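Local coordinates for tungstate ABC transporter, periplasmic tungstate-binding protein (Geobacter sulfurreducens, PDB 3LR1) that probably binds tungstate in the periplasm and delivers it to an ABC transporter for uptake into the cell, at residues K8-T13 and G44-L49; S18-V23 and V81-F86. All coordinates share one frame; numbering follows the deposited sequence.

Contact 1. Residues K8-T13 and G44-L49; sequences KMSTTT and GQALKL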
# COMPACT_ATOMS: atom_id res chain seq x y z
N LYS A 8 -2.00 -18.90 -2.12
CA LYS A 8 -2.44 -17.71 -2.91
C LYS A 8 -2.63 -16.54 -1.96
O LYS A 8 -3.27 -16.65 -0.96
CB LYS A 8 -3.74 -18.02 -3.59
CG LYS A 8 -3.52 -18.98 -4.82
CD LYS A 8 -4.77 -18.99 -5.70
CE LYS A 8 -5.73 -20.03 -5.25
NZ LYS A 8 -7.09 -19.90 -6.00
N MSE A 9 -1.98 -15.45 -2.24
CA MSE A 9 -2.08 -14.23 -1.47
C MSE A 9 -2.63 -13.11 -2.36
O MSE A 9 -2.06 -12.78 -3.42
CB MSE A 9 -0.71 -13.83 -0.94
CG MSE A 9 -0.69 -12.56 -0.18
SE MSE A 9 1.14 -12.30 0.51
CE MSE A 9 1.60 -11.20 -0.87
N SER A 10 -3.70 -12.48 -1.92
CA SER A 10 -4.14 -11.25 -2.62
C SER A 10 -3.50 -10.05 -1.95
O SER A 10 -3.31 -10.02 -0.72
CB SER A 10 -5.66 -11.07 -2.68
OG SER A 10 -6.16 -10.84 -1.38
N THR A 11 -3.16 -9.08 -2.78
CA THR A 11 -2.52 -7.82 -2.35
C THR A 11 -2.84 -6.73 -3.34
O THR A 11 -3.64 -6.93 -4.28
CB THR A 11 -1.02 -7.97 -2.13
OG1 THR A 11 -0.49 -6.85 -1.38
CG2 THR A 11 -0.23 -8.22 -3.37
N THR A 12 -2.29 -5.55 -3.14
CA THR A 12 -2.55 -4.52 -4.12
C THR A 12 -1.39 -4.35 -5.08
O THR A 12 -0.24 -4.69 -4.76
CB THR A 12 -2.85 -3.18 -3.48
OG1 THR A 12 -1.67 -2.72 -2.89
CG2 THR A 12 -3.96 -3.27 -2.47
N THR A 13 -1.71 -3.89 -6.30
CA THR A 13 -0.73 -3.64 -7.33
C THR A 13 0.35 -2.71 -6.82
O THR A 13 1.52 -2.86 -7.15
CB THR A 13 -1.38 -2.97 -8.54
OG1 THR A 13 -2.34 -3.87 -9.14
CG2 THR A 13 -0.30 -2.66 -9.50
N GLY A 44 -10.19 -3.13 -3.13
CA GLY A 44 -11.50 -3.72 -3.02
C GLY A 44 -11.49 -5.16 -3.50
O GLY A 44 -12.04 -6.03 -2.89
N GLN A 45 -10.85 -5.41 -4.63
CA GLN A 45 -10.77 -6.74 -5.23
C GLN A 45 -9.93 -7.72 -4.42
O GLN A 45 -10.27 -8.92 -4.33
CB GLN A 45 -10.33 -6.66 -6.71
CG GLN A 45 -10.40 -7.96 -7.45
CD GLN A 45 -11.85 -8.38 -7.73
OE1 GLN A 45 -12.40 -9.21 -7.00
NE2 GLN A 45 -12.51 -7.72 -8.74
N ALA A 46 -8.91 -7.21 -3.75
CA ALA A 46 -8.07 -8.07 -2.96
C ALA A 46 -8.90 -8.65 -1.80
O ALA A 46 -8.81 -9.83 -1.51
CB ALA A 46 -6.79 -7.32 -2.45
N LEU A 47 -9.78 -7.84 -1.21
CA LEU A 47 -10.66 -8.32 -0.15
C LEU A 47 -11.77 -9.16 -0.75
O LEU A 47 -12.08 -10.18 -0.16
CB LEU A 47 -11.17 -7.14 0.64
CG LEU A 47 -10.11 -6.40 1.44
CD1 LEU A 47 -10.55 -4.94 1.56
CD2 LEU A 47 -9.95 -7.05 2.80
N LYS A 48 -12.30 -8.79 -1.94
CA LYS A 48 -13.37 -9.60 -2.58
C LYS A 48 -12.90 -11.04 -2.87
O LYS A 48 -13.66 -12.00 -2.70
CB LYS A 48 -13.92 -8.98 -3.88
CG LYS A 48 -14.80 -7.83 -3.68
CD LYS A 48 -15.39 -7.38 -4.98
CE LYS A 48 -16.27 -6.12 -4.73
NZ LYS A 48 -17.56 -6.48 -4.08
N LEU A 49 -11.64 -11.18 -3.25
CA LEU A 49 -11.06 -12.48 -3.52
C LEU A 49 -11.01 -13.33 -2.25
O LEU A 49 -11.36 -14.50 -2.28
CB LEU A 49 -9.69 -12.35 -4.16
CG LEU A 49 -9.65 -11.92 -5.64
CD1 LEU A 49 -8.20 -11.64 -5.99
CD2 LEU A 49 -10.33 -13.01 -6.51
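Ser-10 turns its hydroxyl between its own backbone N and carbonyl carbon (chi1 67°), which sends OG out from the strand to the backbone of Ala-46 on the facing helix. OG donates to Ala-46 O over 2.8 Å. The donor stands 40° out of the carbonyl plane, so the hydroxyl comes in from above the peptide rather than along a lone pair. A carbonyl inside a helix normally also serves the amide one turn further on, and such a lateral approach is compatible with that. The methyl of Ala-46 turns toward the strand and lies 3.7 Å from both Ser-10 OG and Thr-11 O. Alanine suits this place: the CA atoms of Ser-10 and Ala-46 are just 5.1 Å apart, too close for a bulky side chain. One turn along the helix, Leu-49 lays CD1 4.2 Å from Ser-10 CB and adds a methyl beside it. An alanine here in place of Ser-10 lacks OG, and the helix would probably be held less firmly to the strand, with Ala-46 O left without this side-chain donor. Thr-11 points its side chain the other way and gives OG1 to Phe-59 O; its side chain is about 8 Å from a bound tungsten ion. Strand 8-12 and helix 44-49 run nearly antiparallel, at 161°, with axes 7.2 Å apart. Strands 35-41 and 57-60 both pair in parallel with strand 6-12, and helix 43-51 is the beta-alpha-beta crossover between them, passing over strand 6-12 and resting Ala-46 on Val-41 and Leu-49 on Ile-39.

Contact 2. Residues S18-V23 and V81-F86; sequences SGLLKV and VMYNDF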
# COMPACT_ATOMS: atom_id res chain seq x y z
N SER A 18 6.36 -2.15 -5.05
CA SER A 18 7.43 -1.84 -4.14
C SER A 18 8.54 -2.85 -4.25
O SER A 18 9.68 -2.51 -3.97
CB SER A 18 6.86 -1.74 -2.75
OG SER A 18 7.84 -2.07 -1.85
N GLY A 19 8.25 -4.09 -4.67
CA GLY A 19 9.33 -5.11 -4.79
C GLY A 19 9.67 -5.90 -3.52
O GLY A 19 10.51 -6.84 -3.52
N LEU A 20 9.03 -5.56 -2.41
CA LEU A 20 9.29 -6.25 -1.15
C LEU A 20 9.08 -7.75 -1.27
O LEU A 20 9.90 -8.54 -0.75
CB LEU A 20 8.37 -5.73 -0.05
CG LEU A 20 8.34 -6.44 1.31
CD1 LEU A 20 9.68 -6.43 1.94
CD2 LEU A 20 7.33 -5.78 2.24
N LEU A 21 7.96 -8.13 -1.87
CA LEU A 21 7.58 -9.55 -1.93
C LEU A 21 8.60 -10.42 -2.65
O LEU A 21 8.78 -11.54 -2.26
CB LEU A 21 6.17 -9.71 -2.51
CG LEU A 21 5.08 -9.06 -1.65
CD1 LEU A 21 3.70 -9.21 -2.34
CD2 LEU A 21 5.07 -9.54 -0.21
N LYS A 22 9.29 -9.90 -3.66
CA LYS A 22 10.30 -10.61 -4.36
C LYS A 22 11.49 -11.05 -3.47
O LYS A 22 12.08 -12.06 -3.71
CB LYS A 22 10.76 -9.79 -5.59
CG LYS A 22 11.29 -10.66 -6.70
CD LYS A 22 11.40 -9.84 -8.04
CE LYS A 22 11.97 -8.41 -7.83
NZ LYS A 22 13.23 -8.31 -6.97
N VAL A 23 11.76 -10.32 -2.41
CA VAL A 23 12.81 -10.60 -1.45
C VAL A 23 12.25 -11.34 -0.19
O VAL A 23 12.86 -12.25 0.33
CB VAL A 23 13.49 -9.27 -1.06
CG1 VAL A 23 14.55 -9.49 -0.04
CG2 VAL A 23 14.13 -8.59 -2.35
N VAL A 81 1.99 -5.63 9.96
CA VAL A 81 3.26 -5.74 9.31
C VAL A 81 3.70 -4.30 9.05
O VAL A 81 3.19 -3.60 8.16
CB VAL A 81 3.16 -6.50 7.99
CG1 VAL A 81 4.50 -6.45 7.26
CG2 VAL A 81 2.69 -7.90 8.23
N MSE A 82 4.64 -3.86 9.89
CA MSE A 82 5.05 -2.48 9.87
C MSE A 82 5.98 -2.36 8.72
O MSE A 82 7.07 -2.93 8.71
CB MSE A 82 5.73 -2.08 11.18
CG MSE A 82 4.73 -2.13 12.40
SE MSE A 82 3.28 -0.75 12.30
CE MSE A 82 2.02 -2.08 12.43
N TYR A 83 5.56 -1.57 7.74
CA TYR A 83 6.40 -1.40 6.56
C TYR A 83 6.01 -0.15 5.84
O TYR A 83 4.84 0.22 5.84
CB TYR A 83 6.25 -2.60 5.61
CG TYR A 83 6.81 -2.35 4.25
CD1 TYR A 83 8.13 -2.05 4.09
CD2 TYR A 83 6.01 -2.44 3.13
CE1 TYR A 83 8.69 -1.78 2.81
CE2 TYR A 83 6.53 -2.19 1.84
CZ TYR A 83 7.88 -1.84 1.70
OH TYR A 83 8.47 -1.57 0.48
N ASN A 84 6.99 0.49 5.22
CA ASN A 84 6.76 1.56 4.31
C ASN A 84 6.37 2.88 4.98
O ASN A 84 6.03 2.90 6.23
CB ASN A 84 5.67 1.14 3.32
CG ASN A 84 5.91 1.64 1.89
OD1 ASN A 84 6.69 2.55 1.63
ND2 ASN A 84 5.15 1.08 0.97
N ASP A 85 6.42 3.96 4.19
CA ASP A 85 6.00 5.24 4.73
C ASP A 85 5.52 6.20 3.63
O ASP A 85 5.73 5.92 2.47
CB ASP A 85 7.10 5.88 5.55
CG ASP A 85 8.31 6.23 4.75
OD1 ASP A 85 8.75 7.40 4.78
OD2 ASP A 85 8.84 5.38 4.06
N PHE A 86 4.89 7.30 4.01
CA PHE A 86 4.34 8.17 3.01
C PHE A 86 5.24 9.38 2.76
O PHE A 86 5.71 10.01 3.71
CB PHE A 86 2.96 8.63 3.40
CG PHE A 86 1.92 7.56 3.30
CD1 PHE A 86 1.54 7.07 2.07
CD2 PHE A 86 1.28 7.12 4.44
CE1 PHE A 86 0.54 6.08 1.99
CE2 PHE A 86 0.32 6.14 4.37
CZ PHE A 86 -0.06 5.64 3.13
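Leu-20 and Ser-18 meet the Tyr-83 ring in different ways, one over its face and the other at its hydroxyl edge. All three side chains extend anti to their backbone N, which for Tyr-83 (chi1 166°) aims the phenol toward segment 18-23. Ser-18 OG lies in the ring plane, 2.5 Å from Tyr-83 OH, a very short hydrogen bond in which either hydroxyl could be the donor. In Leu-20 a chi2 of 60° puts CD2 anti to CA, and this methyl therefore extends furthest toward the ring; it lies over the face, offset toward the rim, 3.8 Å from the Tyr-83 centroid, in a CH-pi contact. Beneath the opposite face, Asn-84 CB sits 3.6 Å from the plane, over the centre, so the ring is clamped between two aliphatic groups. The Asn-84 amide is itself held by Asp-171, Gly-173 and Tyr-199. Between Ser-18 and Leu-20, Gly-19 takes a positive phi that would jam a side chain against the preceding carbonyl. Tyrosine suits the site because it offers apolar faces and one polar end. The two buried hydroxyls thus pair with each other where Ile-233 and Tyr-236 also pack against Leu-20 and Tyr-83. Their bond, its shortness read with caution, probably holds the phenol end in place while the groups on the two faces limit its turning.

From the N terminus the chain lays down segment 8-13, mostly strand, and, almost at once, segment 18-23, the first halves of both contacts. Contact 1 closes first, when helix 44-49 returns to the strand after 30 intervening residues; contact 2 closes later, when strand 78-90 brings in 81-86. The two loops therefore cross, since the second opens before the first has shut. Strand 6-12 links them: Ser-10 faces helix 43-51, while Met-9 and Thr-11, on the other side, touch Leu-21 of helix 20-32. Together the contacts tie helices on both sides of the sheet to its strands, with their centres 16 Å apart in one periplasmic binding-protein fold.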